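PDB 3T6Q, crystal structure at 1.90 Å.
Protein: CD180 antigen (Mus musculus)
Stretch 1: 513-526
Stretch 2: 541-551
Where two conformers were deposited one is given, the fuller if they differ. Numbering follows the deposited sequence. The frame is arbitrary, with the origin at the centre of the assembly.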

# COMPACT_ATOMS: atom_id res chain seq x y z
N THR A 513 29.47 -12.31 -51.30
CA THR A 513 28.80 -11.92 -52.54
C THR A 513 28.08 -13.16 -53.07
O THR A 513 28.21 -14.23 -52.50
N SER A 514 27.32 -13.03 -54.14
CA SER A 514 26.35 -14.09 -54.48
C SER A 514 26.99 -15.44 -54.81
O SER A 514 26.35 -16.49 -54.61
N SER A 515 28.23 -15.46 -55.31
CA SER A 515 28.83 -16.77 -55.67
C SER A 515 29.04 -17.72 -54.45
O SER A 515 29.16 -18.92 -54.63
N SER A 516 29.04 -17.18 -53.23
CA SER A 516 29.00 -18.01 -52.01
C SER A 516 27.87 -19.06 -52.00
O SER A 516 28.02 -20.13 -51.41
N ILE A 517 26.75 -18.76 -52.67
CA ILE A 517 25.59 -19.65 -52.79
C ILE A 517 25.98 -21.01 -53.44
O ILE A 517 25.40 -22.05 -53.10
N GLU A 518 26.99 -20.99 -54.31
CA GLU A 518 27.52 -22.22 -54.95
C GLU A 518 28.07 -23.29 -53.99
O GLU A 518 28.18 -24.47 -54.35
N ALA A 519 28.43 -22.88 -52.78
CA ALA A 519 28.90 -23.79 -51.74
C ALA A 519 27.77 -24.65 -51.14
O ALA A 519 28.06 -25.64 -50.48
N LEU A 520 26.51 -24.25 -51.37
CA LEU A 520 25.32 -24.98 -50.90
C LEU A 520 24.65 -25.79 -52.02
O LEU A 520 23.53 -26.25 -51.84
N SER A 521 25.33 -25.93 -53.16
CA SER A 521 24.70 -26.51 -54.35
C SER A 521 24.20 -27.95 -54.17
O SER A 521 23.20 -28.31 -54.76
N HIS A 522 24.90 -28.74 -53.38
CA HIS A 522 24.56 -30.15 -53.13
C HIS A 522 23.48 -30.35 -52.09
O HIS A 522 23.15 -31.50 -51.75
N LEU A 523 22.94 -29.27 -51.53
CA LEU A 523 22.00 -29.41 -50.41
C LEU A 523 20.59 -29.06 -50.79
O LEU A 523 20.38 -28.21 -51.65
N LYS A 524 19.61 -29.69 -50.12
CA LYS A 524 18.20 -29.38 -50.32
C LYS A 524 17.44 -29.14 -49.02
O LYS A 524 17.75 -29.73 -48.01
N GLY A 525 16.45 -28.25 -49.05
CA GLY A 525 15.50 -28.06 -47.92
C GLY A 525 16.11 -27.40 -46.70
O GLY A 525 15.54 -27.47 -45.60
N ILE A 526 17.26 -26.74 -46.89
CA ILE A 526 17.96 -26.12 -45.74
C ILE A 526 17.35 -24.78 -45.30
O ILE A 526 16.56 -24.14 -46.02
N SER A 541 22.12 -18.76 -62.89
CA SER A 541 22.65 -20.11 -62.61
C SER A 541 22.67 -20.46 -61.09
O SER A 541 22.85 -21.62 -60.71
N LEU A 542 22.51 -19.45 -60.24
CA LEU A 542 22.40 -19.68 -58.79
C LEU A 542 20.95 -19.90 -58.30
O LEU A 542 20.72 -20.37 -57.19
N LEU A 543 19.97 -19.56 -59.14
CA LEU A 543 18.57 -19.61 -58.72
C LEU A 543 18.09 -21.04 -58.45
O LEU A 543 17.29 -21.25 -57.52
N PRO A 544 18.57 -22.03 -59.24
CA PRO A 544 18.12 -23.38 -58.88
C PRO A 544 18.60 -23.79 -57.49
O PRO A 544 17.93 -24.59 -56.81
N ILE A 545 19.75 -23.26 -57.07
CA ILE A 545 20.28 -23.61 -55.75
C ILE A 545 19.34 -23.05 -54.67
O ILE A 545 18.99 -23.77 -53.74
N LEU A 546 18.97 -21.78 -54.80
CA LEU A 546 17.95 -21.16 -53.95
C LEU A 546 16.59 -21.91 -53.93
O LEU A 546 16.00 -22.07 -52.85
N SER A 547 16.12 -22.35 -55.10
CA SER A 547 14.85 -23.07 -55.22
C SER A 547 14.82 -24.37 -54.42
O SER A 547 13.77 -24.73 -53.90
N GLN A 548 15.96 -25.06 -54.35
CA GLN A 548 16.13 -26.30 -53.58
C GLN A 548 15.93 -26.16 -52.08
O GLN A 548 15.66 -27.15 -51.41
N GLN A 549 16.09 -24.94 -51.54
CA GLN A 549 16.07 -24.74 -50.08
C GLN A 549 14.69 -24.45 -49.52
O GLN A 549 13.77 -24.09 -50.27
N ARG A 550 14.54 -24.55 -48.20
CA ARG A 550 13.26 -24.28 -47.57
C ARG A 550 13.08 -22.80 -47.17
O ARG A 550 11.99 -22.23 -47.33
N THR A 551 14.13 -22.17 -46.66
CA THR A 551 14.00 -20.80 -46.17
C THR A 551 15.35 -20.11 -46.37
O THR A 551 16.40 -20.66 -45.99

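Along stretch 2, the side chains that meet stretch 1 follow the turn of the backbone. S541 lies at the margin, whereas L542 points toward stretch 1 in an m,t rotamer. Its CD1 reaches the start of the 3-10 segment, 3.5 Å from S514 O and 3.7 Å from S514 OG, and its CB lies 4.3 Å from I517 CG2. L543 and P544 make no contact. Three residues after L542, I545 (m,t) again points toward stretch 1. Its CG2 packs 3.7 Å from CG2 of I517, itself m,t and directed inward, and 4.4 Å from L520 CB; its CD1 lies 3.7 Å from S521 CB and 3.4 Å from E518 OE2, so the carboxylate end borders the apolar cluster. L546 starts sideways, but its m,t rotamer brings CD2 to 4.2 Å from I517 CG2.

Beyond S547, which is out of reach of stretch 1, the contact becomes more polar. Q548 points toward stretch 1 with chi1 m and chi2 t, and its backbone O accepts a hydrogen bond from G525 N (2.7 Å). Q549 is buried; an m,m rotamer carries its amide among the backbones of L523, G525 and I526. R550 sends its side-chain end away, yet R550 N and T551 N both donate to I526 O, at 3.0 and 3.2 Å.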

# COMPACT_ATOMS: atom_id res chain seq x y z
CB THR A 513 29.75 -11.28 -53.57
OG1 THR A 513 30.87 -12.16 -53.83
CG2 THR A 513 30.22 -9.89 -53.07
CB SER A 514 25.47 -13.63 -55.65
OG SER A 514 26.30 -13.55 -56.79
CB SER A 515 30.11 -16.62 -56.50
OG SER A 515 31.17 -16.08 -55.72
CB SER A 516 28.86 -17.12 -50.76
OG SER A 516 27.58 -16.46 -50.71
CB ILE A 517 24.42 -18.93 -53.53
CG1 ILE A 517 23.91 -17.77 -52.64
CG2 ILE A 517 23.32 -19.93 -53.96
CD1 ILE A 517 23.03 -16.73 -53.32
CB GLU A 518 28.59 -21.87 -56.00
CG GLU A 518 28.90 -23.00 -56.98
CD GLU A 518 27.74 -23.37 -57.90
OE1 GLU A 518 27.68 -24.54 -58.32
OE2 GLU A 518 26.90 -22.50 -58.24
CB ALA A 519 29.57 -22.97 -50.63
CB LEU A 520 24.30 -24.00 -50.29
CG LEU A 520 25.11 -23.16 -49.28
CD1 LEU A 520 24.82 -21.68 -49.23
CD2 LEU A 520 25.20 -23.87 -47.94
CB SER A 521 25.61 -26.44 -55.58
OG SER A 521 26.71 -27.33 -55.45
CB HIS A 522 25.82 -30.90 -52.69
CG HIS A 522 26.41 -30.38 -51.38
ND1 HIS A 522 26.91 -29.13 -51.26
CD2 HIS A 522 26.56 -30.98 -50.13
CE1 HIS A 522 27.38 -28.95 -50.01
NE2 HIS A 522 27.15 -30.07 -49.31
CB LEU A 523 22.45 -28.55 -49.20
CG LEU A 523 23.80 -28.94 -48.60
CD1 LEU A 523 24.31 -27.78 -47.74
CD2 LEU A 523 23.72 -30.24 -47.79
CB LYS A 524 17.49 -30.51 -51.10
CG LYS A 524 18.07 -30.78 -52.48
CD LYS A 524 17.30 -31.87 -53.21
CE LYS A 524 17.38 -33.20 -52.46
NZ LYS A 524 16.73 -34.27 -53.27
CB ILE A 526 19.49 -25.99 -45.97
CG1 ILE A 526 19.87 -24.73 -46.80
CG2 ILE A 526 20.05 -27.27 -46.59
CD1 ILE A 526 21.37 -24.47 -46.90
CB SER A 541 24.05 -20.28 -63.20
OG SER A 541 24.95 -19.34 -62.61
CB LEU A 542 23.02 -18.51 -58.01
CG LEU A 542 24.47 -18.18 -58.34
CD1 LEU A 542 24.80 -16.86 -57.67
CD2 LEU A 542 25.37 -19.31 -57.87
CB LEU A 543 17.66 -18.88 -59.71
CG LEU A 543 18.01 -17.39 -59.87
CD1 LEU A 543 17.15 -16.79 -61.00
CD2 LEU A 543 17.78 -16.66 -58.55
CB PRO A 544 18.72 -24.26 -59.98
CG PRO A 544 18.97 -23.34 -61.13
CD PRO A 544 19.33 -22.01 -60.50
CB ILE A 545 21.73 -23.14 -55.53
CG1 ILE A 545 22.64 -23.87 -56.54
CG2 ILE A 545 22.17 -23.40 -54.07
CD1 ILE A 545 24.01 -23.26 -56.72
CB LEU A 546 17.74 -19.71 -54.38
CG LEU A 546 18.99 -18.84 -54.13
CD1 LEU A 546 18.65 -17.38 -54.40
CD2 LEU A 546 19.47 -19.00 -52.69
CB SER A 547 14.55 -23.39 -56.69
OG SER A 547 14.12 -22.21 -57.33
CB GLN A 548 17.55 -26.83 -53.75
CG GLN A 548 17.85 -27.42 -55.11
CD GLN A 548 19.33 -27.62 -55.34
OE1 GLN A 548 20.14 -27.70 -54.41
NE2 GLN A 548 19.69 -27.70 -56.61
CB GLN A 549 17.07 -23.61 -49.65
CG GLN A 549 18.43 -23.69 -50.34
CD GLN A 549 19.04 -25.09 -50.39
OE1 GLN A 549 19.91 -25.37 -51.22
NE2 GLN A 549 18.62 -25.97 -49.50
CB ARG A 550 13.06 -25.25 -46.38
CG ARG A 550 12.27 -24.75 -45.17
CD ARG A 550 10.74 -24.66 -45.16
NE ARG A 550 10.00 -25.62 -45.94
CZ ARG A 550 8.79 -26.13 -45.65
NH1 ARG A 550 8.12 -25.88 -44.53
NH2 ARG A 550 8.26 -26.95 -46.51
CB THR A 551 13.64 -20.80 -44.66
OG1 THR A 551 12.36 -21.39 -44.50
CG2 THR A 551 13.54 -19.37 -44.11